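Side-chain contacts in hydrogenase maturation factor (Thermoanaerobacter tengcongensis, PDB 3VTH), which probably uses carbamoyl phosphate and ATP to S-carbamoylate the C-terminal cysteine of HypE during the maturation of [NiFe]-hydrogenases: residues A458-H462 against K463-S467; C732-G735 against G736-L739. All coordinates share one frame; numbering follows the deposited sequence.

Interaction 1: A458-H462 against K463-S467; sequences AHDMH and KGYLS. With PO4 (phosphate ion), chain M.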
loop_
_atom_site.group_PDB
_atom_site.type_symbol
_atom_site.label_atom_id
_atom_site.label_comp_id
_atom_site.label_asym_id
_atom_site.label_seq_id
_atom_site.Cartn_x
_atom_site.Cartn_y
_atom_site.Cartn_z
ATOM N N ALA A 458 16.065 -13.133 -2.683
ATOM C CA ALA A 458 14.946 -13.937 -3.134
ATOM C C ALA A 458 14.272 -13.209 -4.297
ATOM O O ALA A 458 14.146 -11.965 -4.296
ATOM C CB ALA A 458 13.945 -14.173 -2.002
ATOM N N HIS A 459 13.863 -13.985 -5.294
ATOM C CA HIS A 459 13.299 -13.402 -6.510
ATOM C C HIS A 459 12.281 -14.345 -7.136
ATOM O O HIS A 459 12.224 -15.540 -6.794
ATOM C CB HIS A 459 14.425 -13.072 -7.508
ATOM C CG HIS A 459 15.152 -14.275 -8.027
ATOM N ND1 HIS A 459 14.689 -15.034 -9.087
ATOM C CD2 HIS A 459 16.312 -14.846 -7.633
ATOM C CE1 HIS A 459 15.541 -16.019 -9.321
ATOM N NE2 HIS A 459 16.537 -15.923 -8.454
ATOM N N ASP A 460 11.481 -13.803 -8.052
ATOM C CA ASP A 460 10.496 -14.579 -8.776
ATOM C C ASP A 460 11.170 -15.513 -9.779
ATOM O O ASP A 460 12.236 -15.197 -10.333
ATOM C CB ASP A 460 9.549 -13.636 -9.535
ATOM C CG ASP A 460 8.194 -14.279 -9.833
ATOM O OD1 ASP A 460 7.242 -14.035 -9.068
ATOM O OD2 ASP A 460 8.073 -15.008 -10.839
ATOM N N MET A 461 10.536 -16.656 -10.044
ATOM C CA MET A 461 11.037 -17.547 -11.098
ATOM C C MET A 461 11.012 -16.916 -12.493
ATOM O O MET A 461 11.761 -17.348 -13.361
ATOM C CB MET A 461 10.278 -18.869 -11.115
ATOM C CG MET A 461 10.514 -19.721 -9.885
ATOM S SD MET A 461 9.464 -21.180 -9.871
ATOM C CE MET A 461 10.257 -22.075 -8.540
ATOM N N HIS A 462 10.142 -15.918 -12.708
ATOM C CA HIS A 462 10.043 -15.242 -14.016
ATOM C C HIS A 462 11.383 -14.589 -14.360
ATOM O O HIS A 462 11.813 -13.669 -13.665
ATOM C CB HIS A 462 8.929 -14.176 -13.987
ATOM C CG HIS A 462 8.538 -13.662 -15.340
ATOM N ND1 HIS A 462 7.242 -13.729 -15.815
ATOM C CD2 HIS A 462 9.261 -13.054 -16.308
ATOM C CE1 HIS A 462 7.187 -13.199 -17.025
ATOM N NE2 HIS A 462 8.399 -12.781 -17.350
ATOM N N LYS A 463 12.033 -15.046 -15.433
ATOM C CA LYS A 463 13.374 -14.530 -15.779
ATOM C C LYS A 463 13.352 -13.160 -16.480
ATOM O O LYS A 463 14.390 -12.519 -16.607
ATOM C CB LYS A 463 14.137 -15.525 -16.675
ATOM C CG LYS A 463 14.216 -16.966 -16.162
ATOM C CD LYS A 463 14.899 -17.860 -17.200
ATOM C CE LYS A 463 14.899 -19.336 -16.789
ATOM N NZ LYS A 463 15.583 -19.529 -15.471
ATOM N N GLY A 464 12.184 -12.740 -16.959
ATOM C CA GLY A 464 12.045 -11.460 -17.664
ATOM C C GLY A 464 11.810 -10.220 -16.785
ATOM O O GLY A 464 11.980 -9.096 -17.258
ATOM N N TYR A 465 11.454 -10.402 -15.515
ATOM C CA TYR A 465 11.245 -9.248 -14.620
ATOM C C TYR A 465 12.568 -8.511 -14.448
ATOM O O TYR A 465 13.603 -9.136 -14.246
ATOM C CB TYR A 465 10.762 -9.694 -13.242
ATOM C CG TYR A 465 9.360 -10.270 -13.174
ATOM C CD1 TYR A 465 8.498 -10.281 -14.292
ATOM C CD2 TYR A 465 8.885 -10.772 -11.975
ATOM C CE1 TYR A 465 7.174 -10.814 -14.181
ATOM C CE2 TYR A 465 7.613 -11.295 -11.856
ATOM C CZ TYR A 465 6.768 -11.319 -12.959
ATOM O OH TYR A 465 5.524 -11.857 -12.749
ATOM N N LEU A 466 12.538 -7.188 -14.520
ATOM C CA LEU A 466 13.730 -6.405 -14.170
ATOM C C LEU A 466 14.188 -6.689 -12.744
ATOM O O LEU A 466 15.390 -6.640 -12.460
ATOM C CB LEU A 466 13.480 -4.911 -14.328
ATOM C CG LEU A 466 13.137 -4.383 -15.722
ATOM C CD1 LEU A 466 12.901 -2.871 -15.597
ATOM C CD2 LEU A 466 14.265 -4.653 -16.709
ATOM N N SER A 467 13.236 -6.985 -11.854
ATOM C CA SER A 467 13.569 -7.345 -10.475
ATOM C C SER A 467 14.420 -8.628 -10.408
ATOM O O SER A 467 15.385 -8.713 -9.631
ATOM C CB SER A 467 12.305 -7.477 -9.610
ATOM O OG SER A 467 11.417 -8.462 -10.119
HETATM P P PO4 M . 6.928 -11.375 -20.810
HETATM O O1 PO4 M . 6.275 -10.013 -20.851
HETATM O O2 PO4 M . 6.205 -12.244 -19.804
HETATM O O3 PO4 M . 6.834 -12.010 -22.178
HETATM O O4 PO4 M . 8.379 -11.217 -20.401
HETATM O O HOH W 1 11.943 -11.240 -9.228
HETATM O O HOH W 2 5.745 -14.463 -12.231
HETATM O O HOH W 3 13.024 -19.721 -13.540
#
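H462 lays its imidazole over one face of the Y465 ring in an offset stack, the centroids 4.1 Å apart and the planes only 12° from parallel. The stack is displaced so that H462 CB, not the imidazole, sits above the centre of the phenol ring, 3.6 Å from the centroid in a CH-pi contact, while Y465 CE1 comes up under the imidazole near its rim, 3.3 Å from H462 ND1. With CG anti to the backbone N (chi1 -167°), the imidazole swings forward round the turn, where G464 N meets its edge at CD2. H462 NE2 makes a weak hydrogen bond to a phosphate ion, probably from the crystallisation liquor. D460 reaches the CD2–CE2 side of the phenol ring, the carboxylate and ring planes 48° apart and D460 CG 3.7 Å from Y465 CE2. Its OD2 is gripped twice: H462 N donates to the anti lone pair at 2.9 Å, and a water bridges on to Y465 OH. OD1 is hydrogen-bonded to the iron ligand H483, making D460 a second-shell residue. With an alanine at Y465, the imidazole would probably lose its stacking partner and be freer to turn, and the water on D460 OD2 its second partner. The D460–H462 bond defines an Asx turn ending strand 456-460; the loop then runs to helix 466-473, Y465 being that helix's N-cap, within a beta-alpha-beta unit of the Kae1-like domain.

Interaction 2: C732-G735 against G736-L739; sequences CNDG and GISL. With FE (Fe (III) ion), chain I; AP2 (phosphomethylphosphonic acid adenosyl ester), chain H.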
loop_
_atom_site.group_PDB
_atom_site.type_symbol
_atom_site.label_atom_id
_atom_site.label_comp_id
_atom_site.label_asym_id
_atom_site.label_seq_id
_atom_site.Cartn_x
_atom_site.Cartn_y
_atom_site.Cartn_z
ATOM N N CYS A 732 -3.056 -8.120 -1.588
ATOM C CA CYS A 732 -3.158 -9.428 -2.210
ATOM C C CYS A 732 -2.678 -9.328 -3.659
ATOM O O CYS A 732 -2.414 -10.342 -4.295
ATOM C CB CYS A 732 -4.603 -9.976 -2.137
ATOM S SG CYS A 732 -5.831 -8.955 -3.010
ATOM N N ASN A 733 -2.557 -8.102 -4.174
ATOM C CA ASN A 733 -1.949 -7.900 -5.504
ATOM C C ASN A 733 -0.419 -7.996 -5.434
ATOM O O ASN A 733 0.129 -8.286 -4.375
ATOM C CB ASN A 733 -2.426 -6.599 -6.163
ATOM C CG ASN A 733 -1.969 -5.345 -5.407
ATOM O OD1 ASN A 733 -0.793 -5.209 -5.033
ATOM N ND2 ASN A 733 -2.899 -4.418 -5.198
ATOM N N ASP A 734 0.262 -7.760 -6.552
ATOM C CA ASP A 734 1.714 -7.974 -6.594
ATOM C C ASP A 734 2.551 -7.090 -5.671
ATOM O O ASP A 734 3.738 -7.363 -5.465
ATOM C CB ASP A 734 2.239 -7.909 -8.034
ATOM C CG ASP A 734 1.945 -9.185 -8.815
ATOM O OD1 ASP A 734 1.285 -10.086 -8.260
ATOM O OD2 ASP A 734 2.390 -9.298 -9.976
ATOM N N GLY A 735 1.930 -6.033 -5.146
ATOM C CA GLY A 735 2.526 -5.210 -4.067
ATOM C C GLY A 735 2.898 -6.031 -2.845
ATOM O O GLY A 735 3.794 -5.652 -2.098
ATOM N N GLY A 736 2.227 -7.162 -2.642
ATOM C CA GLY A 736 2.521 -8.015 -1.473
ATOM C C GLY A 736 3.539 -9.132 -1.717
ATOM O O GLY A 736 4.004 -9.750 -0.774
ATOM N N ILE A 737 3.920 -9.362 -2.975
ATOM C CA ILE A 737 4.778 -10.501 -3.359
ATOM C C ILE A 737 6.121 -10.546 -2.589
ATOM O O ILE A 737 6.540 -11.602 -2.155
ATOM C CB ILE A 737 5.020 -10.482 -4.891
ATOM C CG1 ILE A 737 3.769 -10.989 -5.649
ATOM C CG2 ILE A 737 6.273 -11.215 -5.298
ATOM C CD1 ILE A 737 3.505 -12.506 -5.548
ATOM N N SER A 738 6.770 -9.395 -2.420
ATOM C CA SER A 738 8.074 -9.350 -1.751
ATOM C C SER A 738 8.049 -9.871 -0.309
ATOM O O SER A 738 9.016 -10.467 0.146
ATOM C CB SER A 738 8.652 -7.935 -1.813
ATOM O OG SER A 738 7.864 -7.056 -1.019
ATOM N N LEU A 739 6.953 -9.658 0.417
ATOM C CA LEU A 739 6.837 -10.199 1.772
ATOM C C LEU A 739 6.794 -11.740 1.769
ATOM O O LEU A 739 7.458 -12.393 2.598
ATOM C CB LEU A 739 5.631 -9.615 2.507
ATOM C CG LEU A 739 5.388 -10.161 3.915
ATOM C CD1 LEU A 739 6.578 -9.813 4.907
ATOM C CD2 LEU A 739 4.069 -9.681 4.467
HETATM FE FE FE I . 0.237 -11.923 -8.933
HETATM P PB AP2 H . -0.093 -10.581 -11.883
HETATM O O1B AP2 H . -1.418 -10.938 -12.508
HETATM O O2B AP2 H . 0.429 -11.519 -10.838
HETATM O O3B AP2 H . 0.920 -10.153 -12.915
HETATM C C3A AP2 H . -0.483 -9.045 -11.003
HETATM P PA AP2 H . -1.614 -9.228 -9.593
HETATM O O1A AP2 H . -1.511 -7.844 -8.967
HETATM O O2A AP2 H . -1.413 -10.451 -8.732
HETATM O "O5'" AP2 H . -3.073 -9.422 -10.267
HETATM C "C5'" AP2 H . -3.644 -8.304 -10.936
HETATM C "C4'" AP2 H . -4.780 -8.869 -11.759
HETATM O "O4'" AP2 H . -5.867 -9.215 -10.899
HETATM C "C3'" AP2 H . -5.352 -7.859 -12.733
HETATM O "O3'" AP2 H . -4.527 -7.750 -13.898
HETATM C "C2'" AP2 H . -6.711 -8.479 -12.992
HETATM O "O2'" AP2 H . -6.518 -9.499 -13.979
HETATM C "C1'" AP2 H . -7.091 -9.087 -11.634
HETATM N N9 AP2 H . -8.056 -8.150 -10.990
HETATM C C8 AP2 H . -7.831 -6.876 -10.583
HETATM N N7 AP2 H . -8.958 -6.299 -10.086
HETATM C C5 AP2 H . -9.942 -7.217 -10.167
HETATM C C6 AP2 H . -11.385 -7.271 -9.824
HETATM N N6 AP2 H . -12.018 -6.207 -9.267
HETATM N N1 AP2 H . -12.050 -8.428 -10.093
HETATM C C2 AP2 H . -11.441 -9.510 -10.627
HETATM N N3 AP2 H . -10.136 -9.522 -10.975
HETATM C C4 AP2 H . -9.353 -8.425 -10.772
HETATM O O HOH W 4 6.202 -7.183 -4.211
#
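D734 and I737 meet where the chain bends into the last helix: D734 OD1 lies 3.7 Å from I737 CG1, and I737 N donates to D734 O at 3.2 Å, from well above the carbonyl plane. The tight part is the turn before it. G736 N reaches back to N733 O in a nearly straight bond of 2.9 Å, and N733 folds its amide over the turn with CG between the backbone N and the carbonyl carbon (chi1 65°). There OD1 accepts from G735 N at 2.8 Å in the carbonyl plane, an Asx turn. The looser side is filled by a single buried water, which lies between D734 O and S738 N and accepts from S738 N, bridging the two residues. Toward the ligand, D734 OD1 binds the iron at 2.2 Å, alongside two oxygens of the nucleotide analogue and H483, H487 and D507. D734 N also donates to O1A of the analogue at 3.0 Å, so one residue grips both the iron and the nucleotide analogue. The early part of helix 737-749 lies against helix 483-494, whose H483, A486 and H487 touch I737; S738 OG and T412 OG1 are hydrogen-bonded, and the S738 side chain rests on I423 of strand 420-423, while L739 packs on A421 of that strand and on A493.

Overall arrangement
Interaction 1 comes first along the chain and closes long before interaction 2 opens; their centres lie 14 Å apart and their nearest atoms about 5 Å, without touching. They belong to different parts of the chain, the first to the HypF Kae1-like domain and the second to the following carbamoyltransferase subdomain. Two helices tie them together. Helix 483-494 supplies H483, which is hydrogen-bonded to D460 of interaction 1 and shares the iron with D734 of interaction 2. Helix 737-749, whose early residues lie in interaction 2, carries Q741 and A745 back to the strand residues of 458-462. Interaction 2 thus contributes a direct iron ligand, and interaction 1 probably helps position H483 from the second shell.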